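Local coordinates for catalytic domain of the nuclear inclusion protein A (nia) (Tobacco etch virus, PDB 1LVM) that cleaves peptide bonds as a chymotrypsin-like cysteine protease of peptidase family C4, probably processing the viral polyprotein, and is caught here with a bound product peptide, at residues F147-I152 / N184-S189; P111-R116 / C138-S143. The protein carries 1 engineered substitution. All blocks are in the same frame, centred on the assembly; numbering follows the deposited sequence.

Interaction 1: F147-I152 / N184-S189; sequences FWKHWI and NNYFTS
The F187 ring takes W148 CB over one face, CB standing 3.6 Å from the ring centroid and displaced toward the rim, while H150 ND1 lies at the ring's edge, near its plane. With chi1 at 70°, F187 CG sits between its own backbone N and carbonyl carbon, and the ring beyond lies against W148. The W148 indole lies beside the phenyl ring with the two planes 31° apart, an oblique pairing, and its CD1 meets S189 CB at 3.6 Å. One face of the H150 imidazole carries N185 CB, 3.5 Å from the ring centroid; at the imidazole's edge, in plane, is the backbone N of I152. ND1 of H150 is buried with no polar partner in the model. Water sits in the plane of the W151 indole, accepting from NE1 and donating to N184 OD1, whereas N184 ND2 binds an acidic side chain of the bound peptide. On the face opposite W148, H150, N185 and F187, K149 CG packs at 3.8 Å from Y186 CE2, and the Y186 hydroxyl also bonds to a peptide acidic side chain.

Between the two faces the backbones pair antiparallel. W148 N to F187 O (2.8 Å) and F187 N to W148 O are nearly straight, and H150 N to N185 O (3.0 Å) comes from above the carbonyl plane; the bond back from N185 N is weak.

In the closed six-stranded barrel, strand 147-150 lies between 130-142 and 185-189, and 171-179 flanks 185-189 beyond. F187 and H150 both reach I117 of strand 116-123.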
loop_
_atom_site.group_PDB
_atom_site.type_symbol
_atom_site.label_atom_id
_atom_site.label_comp_id
_atom_site.label_asym_id
_atom_site.label_seq_id
_atom_site.Cartn_x
_atom_site.Cartn_y
_atom_site.Cartn_z
ATOM N N PHE A 147 7.415 3.940 -10.127
ATOM C CA PHE A 147 5.978 4.063 -10.178
ATOM C C PHE A 147 5.528 3.308 -11.441
ATOM O O PHE A 147 6.251 3.291 -12.464
ATOM C CB PHE A 147 5.535 5.522 -10.325
ATOM C CG PHE A 147 5.686 6.332 -9.088
ATOM C CD1 PHE A 147 4.741 6.236 -8.062
ATOM C CD2 PHE A 147 6.743 7.237 -8.959
ATOM C CE1 PHE A 147 4.837 7.045 -6.920
ATOM C CE2 PHE A 147 6.860 8.034 -7.833
ATOM C CZ PHE A 147 5.895 7.942 -6.805
ATOM N N TRP A 148 4.362 2.665 -11.346
ATOM C CA TRP A 148 3.721 1.957 -12.495
ATOM C C TRP A 148 2.366 2.591 -12.684
ATOM O O TRP A 148 1.731 3.034 -11.745
ATOM C CB TRP A 148 3.565 0.458 -12.257
ATOM C CG TRP A 148 4.820 -0.285 -12.521
ATOM C CD1 TRP A 148 6.050 -0.043 -11.960
ATOM C CD2 TRP A 148 4.991 -1.385 -13.426
ATOM N NE1 TRP A 148 6.956 -0.916 -12.458
ATOM C CE2 TRP A 148 6.335 -1.755 -13.362
ATOM C CE3 TRP A 148 4.120 -2.092 -14.296
ATOM C CZ2 TRP A 148 6.855 -2.790 -14.120
ATOM C CZ3 TRP A 148 4.650 -3.156 -15.068
ATOM C CH2 TRP A 148 5.997 -3.482 -14.964
ATOM N N LYS A 149 1.922 2.675 -13.940
ATOM C CA LYS A 149 0.630 3.256 -14.262
ATOM C C LYS A 149 -0.496 2.245 -14.117
ATOM O O LYS A 149 -0.335 1.057 -14.425
ATOM C CB LYS A 149 0.627 3.706 -15.760
ATOM C CG LYS A 149 1.746 4.732 -16.193
ATOM C CD LYS A 149 1.643 5.116 -17.777
ATOM C CE LYS A 149 2.768 6.021 -18.363
ATOM N NZ LYS A 149 2.711 6.171 -19.914
ATOM N N HIS A 150 -1.663 2.737 -13.711
ATOM C CA HIS A 150 -2.808 1.864 -13.664
ATOM C C HIS A 150 -3.998 2.747 -13.960
ATOM O O HIS A 150 -3.904 3.972 -13.812
ATOM C CB HIS A 150 -2.915 1.090 -12.307
ATOM C CG HIS A 150 -3.550 1.859 -11.188
ATOM N ND1 HIS A 150 -2.818 2.373 -10.125
ATOM C CD2 HIS A 150 -4.844 2.197 -10.962
ATOM C CE1 HIS A 150 -3.645 3.000 -9.295
ATOM N NE2 HIS A 150 -4.881 2.907 -9.783
ATOM N N TRP A 151 -5.102 2.139 -14.457
ATOM C CA TRP A 151 -6.292 2.911 -14.778
ATOM C C TRP A 151 -7.528 2.531 -13.955
ATOM O O TRP A 151 -8.648 2.475 -14.456
ATOM C CB TRP A 151 -6.556 2.802 -16.301
ATOM C CG TRP A 151 -5.485 3.491 -17.087
ATOM C CD1 TRP A 151 -5.509 4.775 -17.532
ATOM C CD2 TRP A 151 -4.192 2.955 -17.491
ATOM N NE1 TRP A 151 -4.326 5.080 -18.182
ATOM C CE2 TRP A 151 -3.510 3.984 -18.178
ATOM C CE3 TRP A 151 -3.562 1.730 -17.337
ATOM C CZ2 TRP A 151 -2.242 3.818 -18.710
ATOM C CZ3 TRP A 151 -2.279 1.564 -17.873
ATOM C CH2 TRP A 151 -1.642 2.603 -18.548
ATOM N N ILE A 152 -7.321 2.256 -12.672
ATOM C CA ILE A 152 -8.447 1.975 -11.778
ATOM C C ILE A 152 -8.886 3.217 -11.025
ATOM O O ILE A 152 -8.065 3.858 -10.392
ATOM C CB ILE A 152 -8.049 0.885 -10.784
ATOM C CG1 ILE A 152 -7.671 -0.354 -11.603
ATOM C CG2 ILE A 152 -9.192 0.651 -9.753
ATOM C CD1 ILE A 152 -6.889 -1.480 -10.828
ATOM N N ASN A 184 -4.683 9.898 -14.733
ATOM C CA ASN A 184 -3.690 8.778 -14.819
ATOM C C ASN A 184 -3.306 8.435 -13.374
ATOM O O ASN A 184 -2.967 9.343 -12.664
ATOM C CB ASN A 184 -2.420 9.206 -15.509
ATOM C CG ASN A 184 -2.640 9.466 -16.939
ATOM O OD1 ASN A 184 -3.356 8.720 -17.606
ATOM N ND2 ASN A 184 -2.044 10.523 -17.437
ATOM N N ASN A 185 -3.313 7.156 -13.010
ATOM C CA ASN A 185 -3.009 6.757 -11.621
ATOM C C ASN A 185 -1.681 6.023 -11.586
ATOM O O ASN A 185 -1.240 5.461 -12.596
ATOM C CB ASN A 185 -4.147 5.904 -11.057
ATOM C CG ASN A 185 -5.398 6.751 -10.715
ATOM O OD1 ASN A 185 -6.526 6.248 -10.665
ATOM N ND2 ASN A 185 -5.190 8.030 -10.482
ATOM N N TYR A 186 -1.033 6.058 -10.431
ATOM C CA TYR A 186 0.266 5.454 -10.287
ATOM C C TYR A 186 0.394 4.680 -8.962
ATOM O O TYR A 186 -0.038 5.163 -7.924
ATOM C CB TYR A 186 1.346 6.552 -10.285
ATOM C CG TYR A 186 1.443 7.320 -11.650
ATOM C CD1 TYR A 186 0.582 8.405 -11.943
ATOM C CD2 TYR A 186 2.360 6.938 -12.601
ATOM C CE1 TYR A 186 0.661 9.072 -13.176
ATOM C CE2 TYR A 186 2.441 7.606 -13.863
ATOM C CZ TYR A 186 1.595 8.663 -14.129
ATOM O OH TYR A 186 1.711 9.309 -15.373
ATOM N N PHE A 187 0.988 3.493 -9.046
ATOM C CA PHE A 187 1.241 2.765 -7.809
ATOM C C PHE A 187 2.753 2.589 -7.680
ATOM O O PHE A 187 3.519 2.651 -8.652
ATOM C CB PHE A 187 0.476 1.401 -7.792
ATOM C CG PHE A 187 0.984 0.331 -8.741
ATOM C CD1 PHE A 187 2.000 -0.520 -8.399
ATOM C CD2 PHE A 187 0.322 0.127 -9.998
ATOM C CE1 PHE A 187 2.369 -1.581 -9.272
ATOM C CE2 PHE A 187 0.664 -0.899 -10.851
ATOM C CZ PHE A 187 1.695 -1.772 -10.501
ATOM N N THR A 188 3.192 2.371 -6.451
ATOM C CA THR A 188 4.585 2.136 -6.211
ATOM C C THR A 188 4.765 0.638 -6.292
ATOM O O THR A 188 4.077 -0.136 -5.598
ATOM C CB THR A 188 4.963 2.625 -4.788
ATOM O OG1 THR A 188 4.787 4.052 -4.731
ATOM C CG2 THR A 188 6.378 2.241 -4.439
ATOM N N SER A 189 5.652 0.220 -7.185
ATOM C CA SER A 189 5.939 -1.166 -7.381
ATOM C C SER A 189 6.661 -1.866 -6.201
ATOM O O SER A 189 7.446 -1.265 -5.426
ATOM C CB SER A 189 6.789 -1.360 -8.650
ATOM O OG SER A 189 8.062 -0.724 -8.492
HETATM O O HOH W 1 -3.409 7.114 -19.936
#

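Interaction 2: P111-R116 / C138-S143; sequences PQREER and CTFPSS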
loop_
_atom_site.group_PDB
_atom_site.type_symbol
_atom_site.label_atom_id
_atom_site.label_comp_id
_atom_site.label_asym_id
_atom_site.label_seq_id
_atom_site.Cartn_x
_atom_site.Cartn_y
_atom_site.Cartn_z
ATOM N N PRO A 111 5.869 -6.178 -10.548
ATOM C CA PRO A 111 4.835 -6.201 -11.577
ATOM C C PRO A 111 5.493 -6.584 -12.915
ATOM O O PRO A 111 6.692 -6.508 -13.039
ATOM C CB PRO A 111 4.283 -4.771 -11.561
ATOM C CG PRO A 111 5.390 -3.927 -10.996
ATOM C CD PRO A 111 6.049 -4.822 -9.961
ATOM N N GLN A 112 4.694 -7.035 -13.873
ATOM C CA GLN A 112 5.172 -7.450 -15.185
ATOM C C GLN A 112 4.441 -6.634 -16.213
ATOM O O GLN A 112 3.235 -6.443 -16.154
ATOM C CB GLN A 112 4.906 -8.951 -15.351
ATOM C CG GLN A 112 5.792 -9.724 -14.344
ATOM C CD GLN A 112 5.474 -11.206 -14.227
ATOM O OE1 GLN A 112 4.596 -11.734 -14.922
ATOM N NE2 GLN A 112 6.193 -11.890 -13.330
ATOM N N ARG A 113 5.189 -6.102 -17.150
ATOM C CA ARG A 113 4.569 -5.248 -18.163
ATOM C C ARG A 113 3.306 -5.842 -18.821
ATOM O O ARG A 113 3.228 -7.033 -19.170
ATOM C CB ARG A 113 5.658 -4.942 -19.234
ATOM C CG ARG A 113 5.230 -3.920 -20.213
ATOM C CD ARG A 113 6.070 -4.016 -21.496
ATOM N NE ARG A 113 5.907 -2.796 -22.282
ATOM C CZ ARG A 113 6.571 -1.674 -22.031
ATOM N NH1 ARG A 113 7.451 -1.649 -21.044
ATOM N NH2 ARG A 113 6.308 -0.566 -22.711
ATOM N N GLU A 114 2.296 -5.006 -18.935
ATOM C CA GLU A 114 1.063 -5.384 -19.557
ATOM C C GLU A 114 0.181 -6.368 -18.793
ATOM O O GLU A 114 -0.901 -6.726 -19.254
ATOM C CB GLU A 114 1.397 -5.874 -20.986
ATOM C CG GLU A 114 0.276 -5.636 -21.965
ATOM C CD GLU A 114 0.769 -5.253 -23.362
ATOM O OE1 GLU A 114 1.836 -5.755 -23.803
ATOM O OE2 GLU A 114 0.062 -4.457 -24.013
ATOM N N GLU A 115 0.583 -6.773 -17.594
ATOM C CA GLU A 115 -0.282 -7.714 -16.907
ATOM C C GLU A 115 -1.534 -7.069 -16.327
ATOM O O GLU A 115 -1.614 -5.842 -16.094
ATOM C CB GLU A 115 0.494 -8.464 -15.819
ATOM C CG GLU A 115 0.797 -7.629 -14.610
ATOM C CD GLU A 115 1.386 -8.485 -13.488
ATOM O OE1 GLU A 115 0.949 -9.637 -13.287
ATOM O OE2 GLU A 115 2.293 -8.009 -12.802
ATOM N N ARG A 116 -2.542 -7.909 -16.106
ATOM C CA ARG A 116 -3.811 -7.465 -15.565
ATOM C C ARG A 116 -3.825 -7.434 -14.031
ATOM O O ARG A 116 -3.475 -8.431 -13.411
ATOM C CB ARG A 116 -4.955 -8.405 -16.013
ATOM C CG ARG A 116 -5.117 -8.428 -17.570
ATOM C CD ARG A 116 -6.120 -9.526 -17.994
ATOM N NE ARG A 116 -7.500 -9.200 -17.605
ATOM C CZ ARG A 116 -8.316 -8.371 -18.262
ATOM N NH1 ARG A 116 -7.915 -7.756 -19.381
ATOM N NH2 ARG A 116 -9.541 -8.136 -17.790
ATOM N N CYS A 138 -4.783 -2.978 -17.170
ATOM C CA CYS A 138 -3.440 -3.468 -17.510
ATOM C C CYS A 138 -2.471 -2.418 -16.849
ATOM O O CYS A 138 -2.906 -1.379 -16.345
ATOM C CB CYS A 138 -3.218 -3.544 -19.030
ATOM S SG CYS A 138 -4.152 -4.913 -19.819
ATOM N N THR A 139 -1.185 -2.706 -16.846
ATOM C CA THR A 139 -0.213 -1.829 -16.197
ATOM C C THR A 139 1.087 -1.791 -16.927
ATOM O O THR A 139 1.465 -2.784 -17.585
ATOM C CB THR A 139 -0.003 -2.300 -14.699
ATOM O OG1 THR A 139 0.775 -1.340 -13.985
ATOM C CG2 THR A 139 0.659 -3.677 -14.615
ATOM N N PHE A 140 1.760 -0.632 -16.827
ATOM C CA PHE A 140 3.052 -0.393 -17.431
ATOM C C PHE A 140 3.941 0.442 -16.561
ATOM O O PHE A 140 3.446 1.278 -15.804
ATOM C CB PHE A 140 2.902 0.354 -18.775
ATOM C CG PHE A 140 2.011 -0.320 -19.735
ATOM C CD1 PHE A 140 0.623 -0.132 -19.642
ATOM C CD2 PHE A 140 2.545 -1.097 -20.782
ATOM C CE1 PHE A 140 -0.222 -0.696 -20.583
ATOM C CE2 PHE A 140 1.703 -1.679 -21.747
ATOM C CZ PHE A 140 0.316 -1.469 -21.637
ATOM N N PRO A 141 5.283 0.246 -16.658
ATOM C CA PRO A 141 6.127 1.094 -15.806
ATOM C C PRO A 141 6.161 2.518 -16.317
ATOM O O PRO A 141 6.149 2.760 -17.535
ATOM C CB PRO A 141 7.497 0.493 -15.946
ATOM C CG PRO A 141 7.472 -0.014 -17.361
ATOM C CD PRO A 141 6.112 -0.677 -17.440
ATOM N N SER A 142 6.219 3.453 -15.394
ATOM C CA SER A 142 6.396 4.859 -15.759
ATOM C C SER A 142 7.904 5.095 -15.438
ATOM O O SER A 142 8.294 5.034 -14.275
ATOM C CB SER A 142 5.545 5.766 -14.895
ATOM O OG SER A 142 5.878 7.109 -15.222
ATOM N N SER A 143 8.742 5.328 -16.448
ATOM C CA SER A 143 10.203 5.525 -16.252
ATOM C C SER A 143 10.963 4.273 -15.896
ATOM O O SER A 143 10.849 3.227 -16.536
ATOM C CB SER A 143 10.537 6.510 -15.128
ATOM O OG SER A 143 10.095 7.840 -15.385
#
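C138 opens the contact with E115: its CA approaches E115 O at 3.3 Å in a CA-H...O contact, and its SG lies 3.8 Å from E114 O. T139 follows, and its carbonyl oxygen accepts a hydrogen bond from E114 N at 2.7 Å. The donor sits nearly in line with the C=O bond, yet the N-H is bent, 141° at the hydrogen. The methyl CG2 of T139 rests 4.0 Å from E115 CG, the two side chains running side by side. F140 is flanked by two charged chains. R113 crosses it obliquely, its CG 3.9 Å from F140 CD2, with CD2 over one face of the guanidinium and the two planes 78° apart. The E114 chain runs alongside F140 and brings OE2 to the ring edge, 3.8 Å from CZ. P141 then meets R113 NH1 with its CG and CD, the two side chains crossing at about a right angle.

The loop gets its shape from a type II turn, Q112 to E115, closed by E115 N to Q112 O. E115 OE2 also takes Q112 N, from above the carboxylate plane, while OE1 forms a salt bridge with R109 and a hydrogen bond with S165 OG, which ties the turn to strand 162-165 as well. With so many partners the E115 carboxylate probably stays ionised and holds the turn, whereas the exposed side chains of R113 and E114 meet F140 by packing, and the short but bent E114 N to T139 O bond is the clear polar link between the segments.

Interaction 2 and interaction 1 follow one another along the chain and both reach the six-stranded barrel, their centres about 9 Å apart; they meet where strand 130-142 borders strand 147-150. K149 is the shared residue of that border: K149 N lies 2.8 Å from F140 O, and K149 O lies 2.7 Å from T139 OG1, both probable hydrogen bonds. T139 OG1 also packs 3.2 Å from F187 CE2, so one threonine touches both strands of interaction 1. P111 reaches across as well, against W148, F187 and S189. The bound product peptide is contacted from 184-189, through N184, N185 and Y186; segment 111-116 meets 138-143, on the strand that neighbours 147-150 across from 185-189.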